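Local coordinates for flavoredoxin (Methanosarcina acetivorans, PDB 3BNK), which binds flavin mononucleotide and probably serves in electron transport as a member of the flavoredoxin family, at residues Asn64-Tyr73 and Thr106-Leu117. Sequence-based numbering, arbitrary orientation.
Sequences NGSFSVNFPY and TAPMIKECTLNL
Asn70 and Asn116 meet through their side-chain amides, whose planes stand 65° apart. Asn116 ND2 gives a nearly straight hydrogen bond to Asn70 OD1 (2.7 Å), in the carbonyl plane and on a lone pair. Ile110 N also donates to Asn70 OD1 (3.1 Å), but from well above the amide plane. Asn116 ND2 also bonds to Ile110 O, so the two amides hold both backbone polar atoms of Ile110. With CG of Asn70 anti to its carbonyl carbon (chi1 -63°), chi2 of -79° turns ND2 to Ser68 OG; Leu20 O also accepts from ND2. Ser68 OG in turn donates to Pro108 O (2.5 Å) from above the carbonyl plane. Strands 66-71 and 115-117 pair antiparallel within the FMN-binding, flavin reductase-like domain. Val69 and Leu117 form a hydrogen-bonded pair, and Asn70 and Asn116 a non-hydrogen-bonded one. On the face of Val69 and Leu117, Phe71 and Leu115 lie side by side, with CD1 of Phe71 3.7 Å from CD2 of Leu115. Leu115 O sits in plane at the Phe71 ring edge. Tyr14 of the second subunit packs on both side chains. Thr114 N donates to Phe71 O (2.8 Å). The Tyr73 ring turns its edge to Glu112 O, 3.4 Å from CE2.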
ATOM      1  N   ASN B  64       9.496  20.674   7.823  1.00 21.01           N
ATOM      2  CA  ASN B  64       8.773  20.471   9.070  1.00 20.00           C
ATOM      3  C   ASN B  64       9.020  19.142   9.751  1.00 19.10           C
ATOM      4  O   ASN B  64       8.760  19.005  10.939  1.00 19.17           O
ATOM      5  CB  ASN B  64       7.274  20.648   8.830  1.00 19.53           C
ATOM      6  CG  ASN B  64       6.926  22.059   8.494  1.00 19.60           C
ATOM      7  OD1 ASN B  64       6.947  22.940   9.356  1.00 18.12           O
ATOM      8  ND2 ASN B  64       6.620  22.301   7.227  1.00 20.27           N
ATOM      9  N   GLY B  65       9.495  18.160   8.999  1.00 18.14           N
ATOM     10  CA  GLY B  65       9.680  16.829   9.554  1.00 17.70           C
ATOM     11  C   GLY B  65       8.360  16.249  10.008  1.00 17.43           C
ATOM     12  O   GLY B  65       8.305  15.543  11.020  1.00 16.98           O
ATOM     13  N   SER B  66       7.298  16.555   9.256  1.00 17.01           N
ATOM     14  CA  SER B  66       5.960  16.084   9.578  1.00 17.13           C
ATOM     15  C   SER B  66       5.067  16.071   8.344  1.00 17.35           C
ATOM     16  O   SER B  66       5.316  16.795   7.387  1.00 17.82           O
ATOM     17  CB  SER B  66       5.321  16.929  10.682  1.00 16.77           C
ATOM     18  OG  SER B  66       4.844  18.161  10.182  1.00 17.18           O
ATOM     19  N   PHE B  67       4.019  15.246   8.396  1.00 16.97           N
ATOM     20  CA  PHE B  67       3.033  15.170   7.340  1.00 16.48           C
ATOM     21  C   PHE B  67       1.777  14.445   7.841  1.00 16.73           C
ATOM     22  O   PHE B  67       1.775  13.830   8.912  1.00 16.65           O
ATOM     23  CB  PHE B  67       3.610  14.489   6.082  1.00 15.97           C
ATOM     24  CG  PHE B  67       3.989  13.035   6.278  1.00 15.88           C
ATOM     25  CD1 PHE B  67       3.063  12.016   6.025  1.00 14.80           C
ATOM     26  CD2 PHE B  67       5.278  12.679   6.693  1.00 14.33           C
ATOM     27  CE1 PHE B  67       3.416  10.673   6.182  1.00 15.66           C
ATOM     28  CE2 PHE B  67       5.643  11.337   6.865  1.00 14.94           C
ATOM     29  CZ  PHE B  67       4.714  10.332   6.609  1.00 16.84           C
ATOM     30  N   SER B  68       0.705  14.549   7.063  1.00 16.88           N
ATOM     31  CA  SER B  68      -0.504  13.798   7.355  1.00 16.98           C
ATOM     32  C   SER B  68      -0.919  12.931   6.181  1.00 17.00           C
ATOM     33  O   SER B  68      -0.608  13.225   5.026  1.00 17.49           O
ATOM     34  CB  SER B  68      -1.655  14.731   7.759  1.00 16.51           C
ATOM     35  OG  SER B  68      -1.966  15.629   6.710  1.00 16.52           O
ATOM     36  N   VAL B  69      -1.625  11.858   6.507  1.00 16.42           N
ATOM     37  CA  VAL B  69      -2.222  10.968   5.536  1.00 16.41           C
ATOM     38  C   VAL B  69      -3.722  11.008   5.812  1.00 16.10           C
ATOM     39  O   VAL B  69      -4.158  10.675   6.914  1.00 15.63           O
ATOM     40  CB  VAL B  69      -1.661   9.537   5.671  1.00 15.76           C
ATOM     41  CG1 VAL B  69      -2.254   8.628   4.610  1.00 17.41           C
ATOM     42  CG2 VAL B  69      -0.146   9.540   5.551  1.00 15.25           C
ATOM     43  N   ASN B  70      -4.484  11.425   4.799  1.00 16.08           N
ATOM     44  CA  ASN B  70      -5.901  11.786   4.926  1.00 16.34           C
ATOM     45  C   ASN B  70      -6.735  10.935   3.972  1.00 16.08           C
ATOM     46  O   ASN B  70      -6.391  10.805   2.797  1.00 16.72           O
ATOM     47  CB  ASN B  70      -6.123  13.276   4.596  1.00 16.03           C
ATOM     48  CG  ASN B  70      -5.401  14.221   5.545  1.00 16.80           C
ATOM     49  OD1 ASN B  70      -5.856  14.481   6.660  1.00 15.72           O
ATOM     50  ND2 ASN B  70      -4.274  14.758   5.091  1.00 18.58           N
ATOM     51  N   PHE B  71      -7.820  10.347   4.475  1.00 15.95           N
ATOM     52  CA  PHE B  71      -8.634   9.421   3.665  1.00 16.25           C
ATOM     53  C   PHE B  71      -9.933  10.064   3.216  1.00 16.14           C
ATOM     54  O   PHE B  71     -10.844  10.194   4.008  1.00 16.05           O
ATOM     55  CB  PHE B  71      -8.938   8.117   4.434  1.00 16.04           C
ATOM     56  CG  PHE B  71      -7.750   7.219   4.597  1.00 16.02           C
ATOM     57  CD1 PHE B  71      -6.810   7.460   5.607  1.00 15.33           C
ATOM     58  CD2 PHE B  71      -7.563   6.133   3.746  1.00 14.88           C
ATOM     59  CE1 PHE B  71      -5.707   6.643   5.773  1.00 15.74           C
ATOM     60  CE2 PHE B  71      -6.461   5.301   3.891  1.00 15.60           C
ATOM     61  CZ  PHE B  71      -5.518   5.557   4.905  1.00 16.51           C
ATOM     62  N   PRO B  72     -10.031  10.461   1.931  1.00 16.82           N
ATOM     63  CA  PRO B  72     -11.323  10.967   1.468  1.00 16.69           C
ATOM     64  C   PRO B  72     -12.354   9.841   1.282  1.00 17.13           C
ATOM     65  O   PRO B  72     -11.980   8.680   1.082  1.00 17.32           O
ATOM     66  CB  PRO B  72     -10.969  11.624   0.131  1.00 16.45           C
ATOM     67  CG  PRO B  72      -9.811  10.790  -0.385  1.00 16.59           C
ATOM     68  CD  PRO B  72      -9.014  10.461   0.855  1.00 16.40           C
ATOM     69  N   TYR B  73     -13.638  10.171   1.373  1.00 18.13           N
ATOM     70  CA  TYR B  73     -14.688   9.254   0.940  1.00 19.09           C
ATOM     71  C   TYR B  73     -14.951   9.424  -0.569  1.00 18.84           C
ATOM     72  O   TYR B  73     -14.474  10.379  -1.181  1.00 18.92           O
ATOM     73  CB  TYR B  73     -15.970   9.405   1.786  1.00 19.91           C
ATOM     74  CG  TYR B  73     -16.503  10.816   1.849  1.00 21.17           C
ATOM     75  CD1 TYR B  73     -17.448  11.268   0.925  1.00 22.38           C
ATOM     76  CD2 TYR B  73     -16.065  11.696   2.830  1.00 21.69           C
ATOM     77  CE1 TYR B  73     -17.932  12.562   0.973  1.00 23.06           C
ATOM     78  CE2 TYR B  73     -16.552  13.003   2.892  1.00 23.41           C
ATOM     79  CZ  TYR B  73     -17.476  13.430   1.959  1.00 22.96           C
ATOM     80  OH  TYR B  73     -17.957  14.719   2.021  1.00 22.82           O
ATOM     81  N   THR B 106       2.186  21.191  12.791  1.00 20.61           N
ATOM     82  CA  THR B 106       2.707  21.610  11.494  1.00 20.30           C
ATOM     83  C   THR B 106       2.320  20.685  10.328  1.00 19.31           C
ATOM     84  O   THR B 106       2.735  20.904   9.185  1.00 19.22           O
ATOM     85  CB  THR B 106       4.231  21.722  11.588  1.00 20.04           C
ATOM     86  OG1 THR B 106       4.746  22.228  10.361  1.00 24.27           O
ATOM     87  CG2 THR B 106       4.837  20.384  11.831  1.00 18.05           C
ATOM     88  N   ALA B 107       1.567  19.638  10.631  1.00 18.72           N
ATOM     89  CA  ALA B 107       1.038  18.755   9.593  1.00 18.75           C
ATOM     90  C   ALA B 107      -0.452  19.021   9.364  1.00 18.51           C
ATOM     91  O   ALA B 107      -1.292  18.626  10.161  1.00 18.66           O
ATOM     92  CB  ALA B 107       1.297  17.296   9.925  1.00 18.45           C
ATOM     93  N   PRO B 108      -0.779  19.680   8.248  1.00 18.93           N
ATOM     94  CA  PRO B 108      -2.158  20.084   8.019  1.00 18.84           C
ATOM     95  C   PRO B 108      -3.042  18.881   7.672  1.00 18.80           C
ATOM     96  O   PRO B 108      -2.681  18.057   6.831  1.00 18.34           O
ATOM     97  CB  PRO B 108      -2.043  21.078   6.851  1.00 19.08           C
ATOM     98  CG  PRO B 108      -0.833  20.642   6.098  1.00 18.21           C
ATOM     99  CD  PRO B 108       0.107  20.042   7.126  1.00 18.59           C
ATOM    100  N   MET B 109      -4.186  18.784   8.350  1.00 19.11           N
ATOM    101  CA  MET B 109      -5.123  17.676   8.145  1.00 19.43           C
ATOM    102  C   MET B 109      -6.462  18.183   7.628  1.00 18.84           C
ATOM    103  O   MET B 109      -6.806  19.350   7.812  1.00 18.74           O
ATOM    104  CB  MET B 109      -5.300  16.868   9.431  1.00 19.38           C
ATOM    105  CG  MET B 109      -4.082  16.043   9.782  1.00 19.23           C
ATOM    106  SD  MET B 109      -4.160  15.308  11.426  1.00 20.72           S
ATOM    107  CE  MET B 109      -3.926  16.758  12.469  1.00 20.91           C
ATOM    108  N   ILE B 110      -7.200  17.301   6.969  1.00 19.04           N
ATOM    109  CA  ILE B 110      -8.435  17.683   6.266  1.00 19.23           C
ATOM    110  C   ILE B 110      -9.674  17.267   7.055  1.00 19.50           C
ATOM    111  O   ILE B 110      -9.912  16.076   7.278  1.00 19.71           O
ATOM    112  CB  ILE B 110      -8.509  17.068   4.849  1.00 18.99           C
ATOM    113  CG1 ILE B 110      -7.326  17.529   3.989  1.00 18.49           C
ATOM    114  CG2 ILE B 110      -9.850  17.445   4.162  1.00 17.62           C
ATOM    115  CD1 ILE B 110      -7.152  16.738   2.710  1.00 17.28           C
ATOM    116  N   LYS B 111     -10.474  18.249   7.452  1.00 20.14           N
ATOM    117  CA  LYS B 111     -11.632  17.996   8.312  1.00 21.20           C
ATOM    118  C   LYS B 111     -12.631  17.025   7.684  1.00 20.98           C
ATOM    119  O   LYS B 111     -13.207  16.185   8.371  1.00 21.00           O
ATOM    120  CB  LYS B 111     -12.326  19.315   8.681  1.00 21.39           C
ATOM    121  CG  LYS B 111     -11.607  20.082   9.758  1.00 24.36           C
ATOM    122  CD  LYS B 111     -12.151  21.494   9.930  1.00 27.62           C
ATOM    123  CE  LYS B 111     -11.442  22.227  11.059  1.00 28.16           C
ATOM    124  NZ  LYS B 111     -12.031  23.587  11.273  1.00 29.31           N
ATOM    125  N   GLU B 112     -12.813  17.148   6.369  1.00 20.97           N
ATOM    126  CA  GLU B 112     -13.830  16.394   5.648  1.00 21.32           C
ATOM    127  C   GLU B 112     -13.447  14.912   5.439  1.00 20.82           C
ATOM    128  O   GLU B 112     -14.322  14.054   5.287  1.00 20.80           O
ATOM    129  CB  GLU B 112     -14.172  17.108   4.336  1.00 21.56           C
ATOM    130  CG  GLU B 112     -14.637  18.589   4.534  1.00 23.78           C
ATOM    131  CD  GLU B 112     -13.556  19.681   4.266  1.00 24.47           C
ATOM    132  OE1 GLU B 112     -12.439  19.615   4.801  1.00 23.51           O
ATOM    133  OE2 GLU B 112     -13.850  20.647   3.532  1.00 27.71           O
ATOM    134  N   CYS B 113     -12.147  14.619   5.465  1.00 19.72           N
ATOM    135  CA  CYS B 113     -11.652  13.241   5.343  1.00 19.25           C
ATOM    136  C   CYS B 113     -12.080  12.351   6.525  1.00 18.90           C
ATOM    137  O   CYS B 113     -12.214  12.816   7.657  1.00 18.87           O
ATOM    138  CB  CYS B 113     -10.130  13.211   5.124  1.00 18.62           C
ATOM    139  SG  CYS B 113      -9.648  13.675   3.423  1.00 17.29           S
ATOM    140  N   THR B 114     -12.289  11.070   6.250  1.00 18.37           N
ATOM    141  CA  THR B 114     -12.871  10.177   7.235  1.00 18.18           C
ATOM    142  C   THR B 114     -11.886   9.734   8.309  1.00 18.23           C
ATOM    143  O   THR B 114     -12.293   9.284   9.392  1.00 18.90           O
ATOM    144  CB  THR B 114     -13.505   8.946   6.565  1.00 18.15           C
ATOM    145  OG1 THR B 114     -12.475   8.077   6.064  1.00 16.62           O
ATOM    146  CG2 THR B 114     -14.448   9.392   5.434  1.00 16.96           C
ATOM    147  N   LEU B 115     -10.599   9.852   7.990  1.00 17.66           N
ATOM    148  CA  LEU B 115      -9.509   9.397   8.851  1.00 17.15           C
ATOM    149  C   LEU B 115      -8.260  10.206   8.516  1.00 16.72           C
ATOM    150  O   LEU B 115      -7.916  10.382   7.337  1.00 15.96           O
ATOM    151  CB  LEU B 115      -9.254   7.886   8.660  1.00 17.32           C
ATOM    152  CG  LEU B 115      -8.067   7.193   9.361  1.00 17.42           C
ATOM    153  CD1 LEU B 115      -8.249   7.051  10.903  1.00 17.82           C
ATOM    154  CD2 LEU B 115      -7.816   5.839   8.748  1.00 17.08           C
ATOM    155  N   ASN B 116      -7.602  10.706   9.561  1.00 16.24           N
ATOM    156  CA  ASN B 116      -6.361  11.488   9.422  1.00 16.28           C
ATOM    157  C   ASN B 116      -5.252  10.938  10.310  1.00 16.27           C
ATOM    158  O   ASN B 116      -5.433  10.800  11.520  1.00 16.31           O
ATOM    159  CB  ASN B 116      -6.583  12.974   9.765  1.00 15.94           C
ATOM    160  CG  ASN B 116      -7.955  13.477   9.368  1.00 15.92           C
ATOM    161  OD1 ASN B 116      -8.908  13.396  10.152  1.00 16.88           O
ATOM    162  ND2 ASN B 116      -8.059  14.034   8.162  1.00 14.60           N
ATOM    163  N   LEU B 117      -4.119  10.611   9.693  1.00 16.73           N
ATOM    164  CA  LEU B 117      -2.946  10.127  10.410  1.00 17.04           C
ATOM    165  C   LEU B 117      -1.875  11.209  10.419  1.00 17.07           C
ATOM    166  O   LEU B 117      -1.372  11.598   9.372  1.00 16.53           O
ATOM    167  CB  LEU B 117      -2.415   8.821   9.792  1.00 17.36           C
ATOM    168  CG  LEU B 117      -3.426   7.707   9.471  1.00 17.93           C
ATOM    169  CD1 LEU B 117      -2.736   6.465   8.894  1.00 17.22           C
ATOM    170  CD2 LEU B 117      -4.336   7.323  10.686  1.00 16.92           C
TER
HETATM  171  O   HOH W   1       4.323  19.418   7.175  1.00 18.89           O
HETATM  172  O   HOH W   2     -12.676   7.274   3.508  1.00 17.45           O